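Local coordinates for F5/8 type C domain protein (Bacteroides ovatus, PDB 4ZRX) that probably hydrolyses alpha-L-fucosides with a TIM-barrel domain of the alpha-L-fucosidase family, and also carries an F5/8 type C domain likely to bind sugar, at residues Glu181-Gly186 with Met217-Asp222; Thr242-Gly247 with Phe281-Glu286. All blocks are in the same frame, centred on the assembly; numbering follows the deposited sequence.

Contact 1 of 2, residues Glu181-Gly186 with Met217-Asp222; sequences EVWFDG and MAIMGD. With EDO (1,2-ethanediol), chain B.
V182, W183 and F184 pair in parallel with M217, A218 and I219, the strand axes 4.8 Å apart at 36°, through the nearly straight bonds A218 N to V182 O (2.8 Å) and F184 N to A218 O; M220 N to F184 O adds a third. I219 CG1 lies over the centre of the W183 six-membered ring, 3.4 Å from its centroid, a CH-pi contact. With chi1 of I219 at -44°, CG1 stands anti to the carbonyl carbon, and I219 CD1 continues over CE2 and CZ2. A218 CB packs near W183 CD1 and lies 3.4 Å from E181 OE2. On the other face of the sheet, shared with V182, the extended selenomethionine M217 brings SE and CE to the edge of the F184 ring, CE 3.6 Å from CD2, a Met-aromatic contact. M220 O, buried without a polar partner, also sits at that ring's edge. Just past strand 181-184, D185 OD1 accepts from both hydroxyls of an ethanediol, probably from the crystallisation liquor, and OD2 is hydrogen-bonded to Y144 OH; G186 N donates to ethanediol O2 (3.0 Å). These neighbouring strands belong to a beta-alpha-beta unit of the TIM barrel, whose C-terminal strand ends usually form the catalytic site.

Contact 2 of 2, residues Thr242-Gly247 with Phe281-Glu286; sequences TVLTPG and FWYPSE
T242 and F281 form an antiparallel hydrogen-bonded pair where the short strand 241-242 is added to strand 279-290 of the TIM-barrel domain, joined by T242 N to F281 O and F281 N to T242 O, both 2.9 Å. An ST turn follows at once: T242 OG1, anti to its own backbone N (chi1 180°), accepts from L244 N at 3.0 Å and is also hydrogen-bonded to L268 O. That torsion leaves T242 CG2 between the backbone N and carbonyl carbon, where it meets Y283 CB and the edge of the tyrosine ring. V243 turns its side chain from the partner strand to pack on L259 of helix 252-259. L244 brings its carbonyl O 3.3 Å from F281 CD2, and the same oxygen lies near CD2 of Y283. At T245 the side chain sets OG1 3.6 Å from F281 CE2, while its backbone N bonds to N256 OD1. P246 then bridges the two aromatic rings. Its CD stands over the centre of the F281 ring, 3.8 Å from the centroid, and its CG over the centre of the Y283 ring at 3.7 Å, so two adjacent ring carbons make two CH-pi contacts. Y283 CG stands anti to the backbone N (chi1 -170°), and the ring beyond it presents a face to P246. Beyond the proline, G247 N donates to a water at 2.8 Å, and that water is hydrogen-bonded to Y283 OH.

Overall arrangement
From the N terminus, strand 181-184 comes first; contact 1 closes the loop that runs through helix 201-211 and returns on strand 216-219. The chain then passes strand 225-226 and reaches 242-247, and contact 2 closes a second loop, through helices 252-259 and 271-274, on strand 279-290. The two loops follow in series, neither nested nor crossed. Their centres are about 12 Å apart, and both reach the same barrel sheet. E286 links them: its OE1 probably bonds to W183 NE1, and its OE2 lies close to E181 OE2. Y283 also packs against I219 and D222, so the loop after strand 216-219 meets the broken strand 279-290.

Contact 1 of 2, residues Glu181-Gly186 with Met217-Asp222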
loop_
_atom_site.group_PDB
_atom_site.type_symbol
_atom_site.label_atom_id
_atom_site.label_comp_id
_atom_site.label_asym_id
_atom_site.label_seq_id
_atom_site.Cartn_x
_atom_site.Cartn_y
_atom_site.Cartn_z
ATOM N N GLU A 181 -18.463 0.526 4.429
ATOM C CA GLU A 181 -17.408 -0.194 5.130
ATOM C C GLU A 181 -17.260 0.415 6.511
ATOM O O GLU A 181 -17.275 1.646 6.619
ATOM C CB GLU A 181 -16.060 -0.141 4.340
ATOM C CG GLU A 181 -14.868 -0.872 4.983
ATOM C CD GLU A 181 -13.689 -1.138 4.063
ATOM O OE1 GLU A 181 -13.807 -0.938 2.854
ATOM O OE2 GLU A 181 -12.660 -1.664 4.575
ATOM N N VAL A 182 -17.083 -0.450 7.513
ATOM C CA VAL A 182 -16.825 -0.096 8.893
ATOM C C VAL A 182 -15.529 -0.750 9.314
ATOM O O VAL A 182 -15.407 -1.983 9.247
ATOM C CB VAL A 182 -17.961 -0.564 9.849
ATOM C CG1 VAL A 182 -17.673 -0.154 11.232
ATOM C CG2 VAL A 182 -19.277 0.068 9.377
ATOM N N TRP A 183 -14.526 0.090 9.621
ATOM C CA TRP A 183 -13.184 -0.380 9.859
ATOM C C TRP A 183 -12.935 -0.390 11.359
ATOM O O TRP A 183 -13.038 0.666 12.016
ATOM C CB TRP A 183 -12.210 0.594 9.183
ATOM C CG TRP A 183 -11.070 0.013 8.454
ATOM C CD1 TRP A 183 -11.092 -0.434 7.169
ATOM C CD2 TRP A 183 -9.697 -0.096 8.879
ATOM N NE1 TRP A 183 -9.873 -0.848 6.777
ATOM C CE2 TRP A 183 -8.973 -0.625 7.778
ATOM C CE3 TRP A 183 -9.031 0.081 10.087
ATOM C CZ2 TRP A 183 -7.593 -0.884 7.839
ATOM C CZ3 TRP A 183 -7.690 -0.163 10.144
ATOM C CH2 TRP A 183 -6.963 -0.604 9.020
ATOM N N PHE A 184 -12.620 -1.574 11.886
ATOM C CA PHE A 184 -12.287 -1.755 13.296
ATOM C C PHE A 184 -10.848 -2.222 13.434
ATOM O O PHE A 184 -10.502 -3.400 13.295
ATOM C CB PHE A 184 -13.244 -2.782 13.910
ATOM C CG PHE A 184 -14.699 -2.346 14.014
ATOM C CD1 PHE A 184 -15.062 -1.059 14.364
ATOM C CD2 PHE A 184 -15.699 -3.305 13.913
ATOM C CE1 PHE A 184 -16.377 -0.709 14.530
ATOM C CE2 PHE A 184 -17.056 -2.976 14.086
ATOM C CZ PHE A 184 -17.410 -1.649 14.381
ATOM N N ASP A 185 -9.965 -1.249 13.642
ATOM C CA ASP A 185 -8.553 -1.466 13.775
ATOM C C ASP A 185 -8.267 -2.394 14.928
ATOM O O ASP A 185 -8.903 -2.279 15.992
ATOM C CB ASP A 185 -7.902 -0.130 13.965
ATOM C CG ASP A 185 -6.434 -0.124 13.718
ATOM O OD1 ASP A 185 -5.817 -1.202 13.667
ATOM O OD2 ASP A 185 -5.940 1.024 13.558
ATOM N N GLY A 186 -7.339 -3.340 14.707
ATOM C CA GLY A 186 -6.949 -4.308 15.764
ATOM C C GLY A 186 -5.857 -3.791 16.674
ATOM O O GLY A 186 -5.548 -4.393 17.704
HETATM N N MSE A 217 -17.836 -5.320 7.532
HETATM C CA MSE A 217 -17.088 -5.113 8.777
HETATM C C MSE A 217 -15.674 -5.594 8.562
HETATM O O MSE A 217 -15.424 -6.757 8.277
HETATM C CB MSE A 217 -17.757 -5.858 9.937
HETATM C CG MSE A 217 -17.138 -5.560 11.293
HETATM SE SE MSE A 217 -18.240 -6.447 12.591
HETATM C CE MSE A 217 -17.158 -6.619 14.169
ATOM N N ALA A 218 -14.717 -4.653 8.620
ATOM C CA ALA A 218 -13.324 -4.880 8.239
ATOM C C ALA A 218 -12.321 -4.896 9.382
ATOM O O ALA A 218 -12.448 -4.156 10.364
ATOM C CB ALA A 218 -12.930 -3.804 7.259
ATOM N N ILE A 219 -11.316 -5.765 9.216
ATOM C CA ILE A 219 -10.096 -5.882 10.019
ATOM C C ILE A 219 -10.451 -6.709 11.244
ATOM O O ILE A 219 -10.278 -7.944 11.213
ATOM C CB ILE A 219 -9.410 -4.542 10.336
ATOM C CG1 ILE A 219 -9.357 -3.646 9.100
ATOM C CG2 ILE A 219 -8.068 -4.784 10.996
ATOM C CD1 ILE A 219 -8.624 -4.204 7.852
HETATM N N MSE A 220 -10.967 -6.089 12.306
HETATM C CA MSE A 220 -11.589 -6.854 13.409
HETATM C C MSE A 220 -13.029 -7.001 12.956
HETATM O O MSE A 220 -13.947 -6.272 13.356
HETATM C CB MSE A 220 -11.468 -6.147 14.764
HETATM C CG MSE A 220 -10.087 -5.975 15.264
HETATM SE SE MSE A 220 -9.065 -7.628 15.381
HETATM C CE MSE A 220 -10.136 -8.485 16.681
ATOM N N GLY A 221 -13.178 -7.913 12.016
ATOM C CA GLY A 221 -14.426 -8.158 11.293
ATOM C C GLY A 221 -14.252 -9.478 10.547
ATOM O O GLY A 221 -13.140 -9.953 10.390
ATOM N N ASP A 222 -15.331 -10.092 10.076
ATOM C CA ASP A 222 -15.179 -11.287 9.245
ATOM C C ASP A 222 -15.511 -11.047 7.789
ATOM O O ASP A 222 -15.503 -12.016 6.993
ATOM C CB ASP A 222 -16.029 -12.471 9.782
ATOM C CG ASP A 222 -17.492 -12.194 9.826
ATOM O OD1 ASP A 222 -18.012 -11.192 9.285
ATOM O OD2 ASP A 222 -18.166 -13.124 10.431
HETATM C C1 EDO B . -4.774 -3.041 11.011
HETATM O O1 EDO B . -3.870 -2.029 11.455
HETATM C C2 EDO B . -4.476 -4.347 11.738
HETATM O O2 EDO B . -5.112 -4.309 13.025
#

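Contact 2 of 2, residues Thr242-Gly247 with Phe281-Glu286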
loop_
_atom_site.group_PDB
_atom_site.type_symbol
_atom_site.label_atom_id
_atom_site.label_comp_id
_atom_site.label_asym_id
_atom_site.label_seq_id
_atom_site.Cartn_x
_atom_site.Cartn_y
_atom_site.Cartn_z
ATOM N N THR A 242 -9.672 -18.696 2.734
ATOM C CA THR A 242 -8.529 -18.748 3.623
ATOM C C THR A 242 -8.823 -19.513 4.908
ATOM O O THR A 242 -9.987 -19.581 5.397
ATOM C CB THR A 242 -8.011 -17.305 3.972
ATOM O OG1 THR A 242 -6.904 -17.432 4.850
ATOM C CG2 THR A 242 -9.100 -16.412 4.611
ATOM N N VAL A 243 -7.785 -20.147 5.425
ATOM C CA VAL A 243 -7.850 -20.823 6.726
ATOM C C VAL A 243 -7.742 -19.837 7.899
ATOM O O VAL A 243 -7.929 -20.227 9.072
ATOM C CB VAL A 243 -6.753 -21.876 6.840
ATOM C CG1 VAL A 243 -6.858 -22.871 5.748
ATOM C CG2 VAL A 243 -5.347 -21.258 6.854
ATOM N N LEU A 244 -7.340 -18.581 7.633
ATOM C CA LEU A 244 -7.189 -17.603 8.711
ATOM C C LEU A 244 -8.537 -17.270 9.333
ATOM O O LEU A 244 -9.419 -16.819 8.640
ATOM C CB LEU A 244 -6.474 -16.337 8.230
ATOM C CG LEU A 244 -6.086 -15.326 9.327
ATOM C CD1 LEU A 244 -5.000 -15.798 10.236
ATOM C CD2 LEU A 244 -5.711 -13.952 8.644
ATOM N N THR A 245 -8.656 -17.446 10.650
ATOM C CA THR A 245 -9.906 -17.277 11.340
ATOM C C THR A 245 -10.002 -15.785 11.688
ATOM O O THR A 245 -9.105 -15.236 12.355
ATOM C CB THR A 245 -9.990 -18.132 12.621
ATOM O OG1 THR A 245 -9.844 -19.510 12.303
ATOM C CG2 THR A 245 -11.335 -17.885 13.301
ATOM N N PRO A 246 -11.100 -15.131 11.296
ATOM C CA PRO A 246 -11.330 -13.755 11.728
ATOM C C PRO A 246 -11.123 -13.554 13.203
ATOM O O PRO A 246 -11.614 -14.357 14.022
ATOM C CB PRO A 246 -12.777 -13.482 11.303
ATOM C CG PRO A 246 -12.892 -14.256 10.064
ATOM C CD PRO A 246 -12.123 -15.548 10.321
ATOM N N GLY A 247 -10.402 -12.486 13.542
ATOM C CA GLY A 247 -9.993 -12.224 14.917
ATOM C C GLY A 247 -11.143 -11.997 15.887
ATOM O O GLY A 247 -10.979 -12.117 17.103
ATOM N N PHE A 281 -12.906 -19.738 5.286
ATOM C CA PHE A 281 -13.594 -18.468 5.316
ATOM C C PHE A 281 -13.389 -17.713 4.021
ATOM O O PHE A 281 -12.259 -17.655 3.551
ATOM C CB PHE A 281 -13.102 -17.592 6.492
ATOM C CG PHE A 281 -13.119 -18.272 7.813
ATOM C CD1 PHE A 281 -14.248 -18.282 8.595
ATOM C CD2 PHE A 281 -11.995 -18.921 8.276
ATOM C CE1 PHE A 281 -14.249 -18.961 9.817
ATOM C CE2 PHE A 281 -11.991 -19.590 9.468
ATOM C CZ PHE A 281 -13.122 -19.608 10.232
ATOM N N TRP A 282 -14.447 -17.066 3.483
ATOM C CA TRP A 282 -14.229 -16.068 2.421
ATOM C C TRP A 282 -13.910 -14.774 3.172
ATOM O O TRP A 282 -14.765 -14.146 3.862
ATOM C CB TRP A 282 -15.423 -15.883 1.467
ATOM C CG TRP A 282 -14.984 -15.009 0.316
ATOM C CD1 TRP A 282 -14.997 -13.674 0.266
ATOM C CD2 TRP A 282 -14.354 -15.443 -0.900
ATOM N NE1 TRP A 282 -14.384 -13.219 -0.856
ATOM C CE2 TRP A 282 -14.019 -14.285 -1.623
ATOM C CE3 TRP A 282 -14.055 -16.687 -1.448
ATOM C CZ2 TRP A 282 -13.430 -14.335 -2.890
ATOM C CZ3 TRP A 282 -13.446 -16.737 -2.717
ATOM C CH2 TRP A 282 -13.158 -15.548 -3.419
ATOM N N TYR A 283 -12.650 -14.358 3.089
ATOM C CA TYR A 283 -12.136 -13.290 3.984
ATOM C C TYR A 283 -11.047 -12.630 3.193
ATOM O O TYR A 283 -9.889 -12.970 3.319
ATOM C CB TYR A 283 -11.669 -13.943 5.264
ATOM C CG TYR A 283 -11.306 -13.054 6.439
ATOM C CD1 TYR A 283 -12.035 -11.883 6.733
ATOM C CD2 TYR A 283 -10.310 -13.446 7.330
ATOM C CE1 TYR A 283 -11.707 -11.075 7.801
ATOM C CE2 TYR A 283 -9.975 -12.613 8.435
ATOM C CZ TYR A 283 -10.708 -11.462 8.676
ATOM O OH TYR A 283 -10.433 -10.687 9.805
ATOM N N PRO A 284 -11.424 -11.677 2.348
ATOM C CA PRO A 284 -10.517 -11.180 1.345
ATOM C C PRO A 284 -9.674 -10.018 1.798
ATOM O O PRO A 284 -10.089 -9.239 2.611
ATOM C CB PRO A 284 -11.460 -10.728 0.227
ATOM C CG PRO A 284 -12.666 -10.233 0.959
ATOM C CD PRO A 284 -12.821 -11.257 2.053
ATOM N N SER A 285 -8.490 -9.960 1.220
ATOM C CA SER A 285 -7.419 -9.044 1.603
ATOM C C SER A 285 -7.628 -7.601 1.186
ATOM O O SER A 285 -7.983 -7.362 0.033
ATOM C CB SER A 285 -6.137 -9.544 0.920
ATOM O OG SER A 285 -5.062 -8.671 1.150
ATOM N N GLU A 286 -7.358 -6.669 2.111
ATOM C CA GLU A 286 -7.329 -5.273 1.840
ATOM C C GLU A 286 -5.944 -4.755 2.184
ATOM O O GLU A 286 -5.447 -4.930 3.314
ATOM C CB GLU A 286 -8.391 -4.581 2.693
ATOM C CG GLU A 286 -8.644 -3.114 2.370
ATOM C CD GLU A 286 -9.611 -2.509 3.398
ATOM O OE1 GLU A 286 -9.239 -2.406 4.591
ATOM O OE2 GLU A 286 -10.757 -2.188 3.028
HETATM O O HOH W 1 -9.110 -10.187 12.470
#